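Carbonic anhydrase (Unidentified, PDB 3R1W) probably catalyses the reversible hydration of carbon dioxide to bicarbonate as a trimeric gamma-class carbonic anhydrase with a left-handed beta-helix fold. Local coordinates at residues B[37-48]-B[58-69]. Numbering follows the deposited sequence.
Sequences DVELGDDCSVWP and HIRIGARTSVQD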
loop_
_atom_site.group_PDB
_atom_site.type_symbol
_atom_site.label_atom_id
_atom_site.label_comp_id
_atom_site.label_asym_id
_atom_site.label_seq_id
_atom_site.Cartn_x
_atom_site.Cartn_y
_atom_site.Cartn_z
ATOM N N ASP B 37 -11.236 -0.234 -18.866
ATOM C CA ASP B 37 -10.625 0.328 -20.063
ATOM C C ASP B 37 -9.107 0.372 -19.903
ATOM O O ASP B 37 -8.515 1.449 -19.781
ATOM C CB ASP B 37 -11.180 1.735 -20.302
ATOM C CG ASP B 37 -10.879 2.264 -21.697
ATOM O OD1 ASP B 37 -10.195 1.571 -22.484
ATOM O OD2 ASP B 37 -11.332 3.390 -21.999
ATOM N N VAL B 38 -8.497 -0.811 -19.877
ATOM C CA VAL B 38 -7.065 -0.952 -19.643
ATOM C C VAL B 38 -6.469 -1.788 -20.764
ATOM O O VAL B 38 -7.008 -2.835 -21.113
ATOM C CB VAL B 38 -6.779 -1.701 -18.313
ATOM C CG1 VAL B 38 -5.262 -1.942 -18.144
ATOM C CG2 VAL B 38 -7.351 -0.944 -17.120
ATOM N N GLU B 39 -5.338 -1.346 -21.305
ATOM C CA GLU B 39 -4.625 -2.134 -22.296
ATOM C C GLU B 39 -3.200 -2.364 -21.815
ATOM O O GLU B 39 -2.553 -1.443 -21.328
ATOM C CB GLU B 39 -4.596 -1.417 -23.651
ATOM C CG GLU B 39 -5.978 -1.125 -24.213
ATOM C CD GLU B 39 -5.943 -0.583 -25.633
ATOM O OE1 GLU B 39 -4.846 -0.533 -26.239
ATOM O OE2 GLU B 39 -7.022 -0.205 -26.138
ATOM N N LEU B 40 -2.736 -3.603 -21.932
ATOM C CA LEU B 40 -1.368 -3.955 -21.558
ATOM C C LEU B 40 -0.651 -4.548 -22.760
ATOM O O LEU B 40 -1.166 -5.458 -23.406
ATOM C CB LEU B 40 -1.360 -4.983 -20.416
ATOM C CG LEU B 40 -2.156 -4.639 -19.156
ATOM C CD1 LEU B 40 -2.082 -5.787 -18.158
ATOM C CD2 LEU B 40 -1.622 -3.376 -18.542
ATOM N N GLY B 41 0.548 -4.049 -23.037
ATOM C CA GLY B 41 1.354 -4.550 -24.142
ATOM C C GLY B 41 1.967 -5.913 -23.887
ATOM O O GLY B 41 1.897 -6.454 -22.779
ATOM N N ASP B 42 2.579 -6.475 -24.929
ATOM C CA ASP B 42 3.216 -7.780 -24.825
ATOM C C ASP B 42 4.214 -7.823 -23.668
ATOM O O ASP B 42 4.947 -6.863 -23.423
ATOM C CB ASP B 42 3.949 -8.131 -26.126
ATOM C CG ASP B 42 3.016 -8.284 -27.316
ATOM O OD1 ASP B 42 1.781 -8.331 -27.123
ATOM O OD2 ASP B 42 3.532 -8.364 -28.459
ATOM N N ASP B 43 4.232 -8.943 -22.958
ATOM C CA ASP B 43 5.242 -9.198 -21.931
ATOM C C ASP B 43 5.117 -8.329 -20.678
ATOM O O ASP B 43 6.051 -8.278 -19.875
ATOM C CB ASP B 43 6.670 -9.087 -22.510
ATOM C CG ASP B 43 7.034 -10.259 -23.412
ATOM O OD1 ASP B 43 6.680 -11.412 -23.080
ATOM O OD2 ASP B 43 7.680 -10.028 -24.462
ATOM N N CYS B 44 3.981 -7.647 -20.511
ATOM C CA CYS B 44 3.745 -6.898 -19.287
ATOM C C CYS B 44 3.488 -7.874 -18.156
ATOM O O CYS B 44 3.183 -9.041 -18.385
ATOM C CB CYS B 44 2.548 -5.969 -19.422
ATOM S SG CYS B 44 2.911 -4.430 -20.265
ATOM N N SER B 45 3.637 -7.389 -16.932
ATOM C CA SER B 45 3.427 -8.235 -15.768
ATOM C C SER B 45 2.796 -7.414 -14.665
ATOM O O SER B 45 3.218 -6.297 -14.392
ATOM C CB SER B 45 4.751 -8.833 -15.293
ATOM O OG SER B 45 5.713 -7.843 -14.987
ATOM N N VAL B 46 1.768 -7.978 -14.046
ATOM C CA VAL B 46 1.073 -7.306 -12.967
ATOM C C VAL B 46 1.101 -8.247 -11.782
ATOM O O VAL B 46 0.620 -9.373 -11.860
ATOM C CB VAL B 46 -0.368 -6.959 -13.345
ATOM C CG1 VAL B 46 -1.035 -6.211 -12.193
ATOM C CG2 VAL B 46 -0.394 -6.098 -14.618
ATOM N N TRP B 47 1.674 -7.758 -10.688
ATOM C CA TRP B 47 2.132 -8.594 -9.583
ATOM C C TRP B 47 1.126 -8.627 -8.433
ATOM O O TRP B 47 0.114 -7.925 -8.480
ATOM C CB TRP B 47 3.521 -8.103 -9.161
ATOM C CG TRP B 47 4.470 -8.326 -10.292
ATOM C CD1 TRP B 47 4.738 -7.463 -11.332
ATOM C CD2 TRP B 47 5.215 -9.518 -10.559
ATOM N NE1 TRP B 47 5.629 -8.042 -12.206
ATOM C CE2 TRP B 47 5.936 -9.301 -11.755
ATOM C CE3 TRP B 47 5.356 -10.744 -9.893
ATOM C CZ2 TRP B 47 6.787 -10.265 -12.294
ATOM C CZ3 TRP B 47 6.196 -11.698 -10.428
ATOM C CH2 TRP B 47 6.908 -11.451 -11.617
ATOM N N PRO B 48 1.369 -9.483 -7.422
ATOM C CA PRO B 48 0.305 -9.675 -6.434
ATOM C C PRO B 48 -0.244 -8.400 -5.820
ATOM O O PRO B 48 0.498 -7.490 -5.437
ATOM C CB PRO B 48 0.980 -10.543 -5.365
ATOM C CG PRO B 48 1.939 -11.374 -6.154
ATOM C CD PRO B 48 2.484 -10.426 -7.212
ATOM N N HIS B 58 -9.319 6.131 -19.583
ATOM C CA HIS B 58 -8.511 5.055 -20.153
ATOM C C HIS B 58 -7.110 4.931 -19.534
ATOM O O HIS B 58 -6.521 5.914 -19.079
ATOM C CB HIS B 58 -8.447 5.134 -21.693
ATOM C CG HIS B 58 -7.807 6.381 -22.228
ATOM N ND1 HIS B 58 -8.537 7.479 -22.633
ATOM C CD2 HIS B 58 -6.509 6.685 -22.471
ATOM C CE1 HIS B 58 -7.716 8.418 -23.071
ATOM N NE2 HIS B 58 -6.478 7.956 -22.998
ATOM N N ILE B 59 -6.613 3.701 -19.503
ATOM C CA ILE B 59 -5.259 3.393 -19.050
ATOM C C ILE B 59 -4.582 2.568 -20.150
ATOM O O ILE B 59 -5.111 1.549 -20.582
ATOM C CB ILE B 59 -5.288 2.564 -17.744
ATOM C CG1 ILE B 59 -6.041 3.328 -16.649
ATOM C CG2 ILE B 59 -3.861 2.243 -17.283
ATOM C CD1 ILE B 59 -6.190 2.552 -15.342
ATOM N N ARG B 60 -3.403 3.008 -20.589
ATOM C CA ARG B 60 -2.682 2.340 -21.662
ATOM C C ARG B 60 -1.263 2.071 -21.195
ATOM O O ARG B 60 -0.587 2.980 -20.717
ATOM C CB ARG B 60 -2.660 3.225 -22.914
ATOM C CG ARG B 60 -4.049 3.563 -23.453
ATOM C CD ARG B 60 -4.700 2.321 -24.050
ATOM N NE ARG B 60 -6.032 2.606 -24.576
ATOM C CZ ARG B 60 -7.168 2.394 -23.916
ATOM N NH1 ARG B 60 -7.152 1.885 -22.680
ATOM N NH2 ARG B 60 -8.327 2.690 -24.498
ATOM N N ILE B 61 -0.831 0.821 -21.296
ATOM C CA ILE B 61 0.516 0.452 -20.871
ATOM C C ILE B 61 1.225 -0.275 -22.005
ATOM O O ILE B 61 0.651 -1.156 -22.647
ATOM C CB ILE B 61 0.476 -0.429 -19.598
ATOM C CG1 ILE B 61 -0.273 0.316 -18.479
ATOM C CG2 ILE B 61 1.886 -0.829 -19.168
ATOM C CD1 ILE B 61 -0.399 -0.448 -17.164
ATOM N N GLY B 62 2.477 0.093 -22.258
ATOM C CA GLY B 62 3.219 -0.492 -23.364
ATOM C C GLY B 62 3.753 -1.885 -23.092
ATOM O O GLY B 62 3.211 -2.619 -22.272
ATOM N N ALA B 63 4.837 -2.243 -23.780
ATOM C CA ALA B 63 5.408 -3.587 -23.701
ATOM C C ALA B 63 6.511 -3.726 -22.657
ATOM O O ALA B 63 7.246 -2.778 -22.392
ATOM C CB ALA B 63 5.948 -4.001 -25.081
ATOM N N ARG B 64 6.615 -4.924 -22.078
ATOM C CA ARG B 64 7.680 -5.269 -21.133
ATOM C C ARG B 64 7.683 -4.362 -19.899
ATOM O O ARG B 64 8.733 -4.031 -19.353
ATOM C CB ARG B 64 9.057 -5.264 -21.820
ATOM C CG ARG B 64 9.193 -6.286 -22.951
ATOM C CD ARG B 64 10.542 -6.148 -23.637
ATOM N NE ARG B 64 10.734 -4.785 -24.111
ATOM C CZ ARG B 64 10.641 -4.413 -25.384
ATOM N NH1 ARG B 64 10.378 -5.313 -26.327
ATOM N NH2 ARG B 64 10.823 -3.139 -25.714
ATOM N N THR B 65 6.494 -3.976 -19.456
ATOM C CA THR B 65 6.374 -3.101 -18.297
ATOM C C THR B 65 5.817 -3.885 -17.119
ATOM O O THR B 65 4.945 -4.737 -17.296
ATOM C CB THR B 65 5.508 -1.877 -18.642
ATOM O OG1 THR B 65 6.295 -0.968 -19.423
ATOM C CG2 THR B 65 5.012 -1.171 -17.385
ATOM N N SER B 66 6.368 -3.644 -15.932
ATOM C CA SER B 66 5.891 -4.332 -14.741
ATOM C C SER B 66 5.138 -3.362 -13.850
ATOM O O SER B 66 5.492 -2.185 -13.754
ATOM C CB SER B 66 7.036 -5.000 -13.969
ATOM O OG SER B 66 7.962 -4.058 -13.461
ATOM N N VAL B 67 4.080 -3.867 -13.234
ATOM C CA VAL B 67 3.311 -3.133 -12.244
ATOM C C VAL B 67 3.411 -3.962 -10.973
ATOM O O VAL B 67 2.730 -4.967 -10.837
ATOM C CB VAL B 67 1.835 -3.012 -12.664
ATOM C CG1 VAL B 67 1.031 -2.256 -11.602
ATOM C CG2 VAL B 67 1.732 -2.316 -14.023
ATOM N N GLN B 68 4.278 -3.554 -10.052
ATOM C CA GLN B 68 4.644 -4.429 -8.940
ATOM C C GLN B 68 3.703 -4.417 -7.732
ATOM O O GLN B 68 2.761 -3.620 -7.649
ATOM C CB GLN B 68 6.099 -4.188 -8.526
ATOM C CG GLN B 68 7.058 -4.555 -9.655
ATOM C CD GLN B 68 8.495 -4.200 -9.344
ATOM O OE1 GLN B 68 8.833 -3.864 -8.206
ATOM N NE2 GLN B 68 9.350 -4.255 -10.360
ATOM N N ASP B 69 3.983 -5.331 -6.811
ATOM C CA ASP B 69 3.063 -5.719 -5.743
ATOM C C ASP B 69 2.487 -4.521 -5.015
ATOM O O ASP B 69 3.231 -3.665 -4.545
ATOM C CB ASP B 69 3.804 -6.593 -4.721
ATOM C CG ASP B 69 4.797 -7.554 -5.382
ATOM O OD1 ASP B 69 5.793 -7.073 -5.969
ATOM O OD2 ASP B 69 4.596 -8.786 -5.295
HETATM O O HOH W 1 8.744 -7.912 -25.851
#
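Leu40 and Ile61 extend next to each other into the interior of a left-handed parallel beta-helix, where 37-48 and 58-69 are equivalent parts of successive coils. Their methyl groups, Leu40 CD2 and Ile61 CD1, are pressed together at 3.5 Å, closer than carbon atoms normally pack. Val38 and Ile59 repeat the pairing more loosely, and Val46 with Val67 continues the apolar stack past the corner. The axes of strands 38-40 and 58-61 run parallel and approach to 4.8 Å, with Glu39 bonded twice to the neighbouring strand, its N to Ile59 O and its O from Ile61 N. Beyond the corner, Ser45 N to Thr65 O, Val67 N to Ser45 O and Trp47 N to Val67 O resume the pattern.

The outward face is polar and more open. There the chain of Arg60, folded back by its second torsion (chi2 -70°), lays its guanidinium flat against the Glu39 carboxylate, the planes 6° apart. Glu39 OE2 is 3.4 Å from Arg60 NE but well out of the guanidinium plane, so this salt bridge is purely one of charge. Asp37 OD1 instead meets the guanidinium edge, taking NH1 at 3.1 Å and NH2 of Arg60 at 3.0 Å. NH1 also donates to Ile59 O, tying the side chain to its own strand. At the turn, water 1 links Asp43 OD2 to Arg64 NH1, while Asp43 and Arg64 form salt bridges with Lys179 and Asp93, respectively.

The Trp47 indole, its NE1 bonded to Ser45 OG at 2.8 Å, packs against helix 162-184 through Tyr175, Leu178 and His182, and makes a cation-pi contact with Arg53 of the second subunit. Strands 88-90 and 94-96 of the next coil continue the stack beyond 58-69.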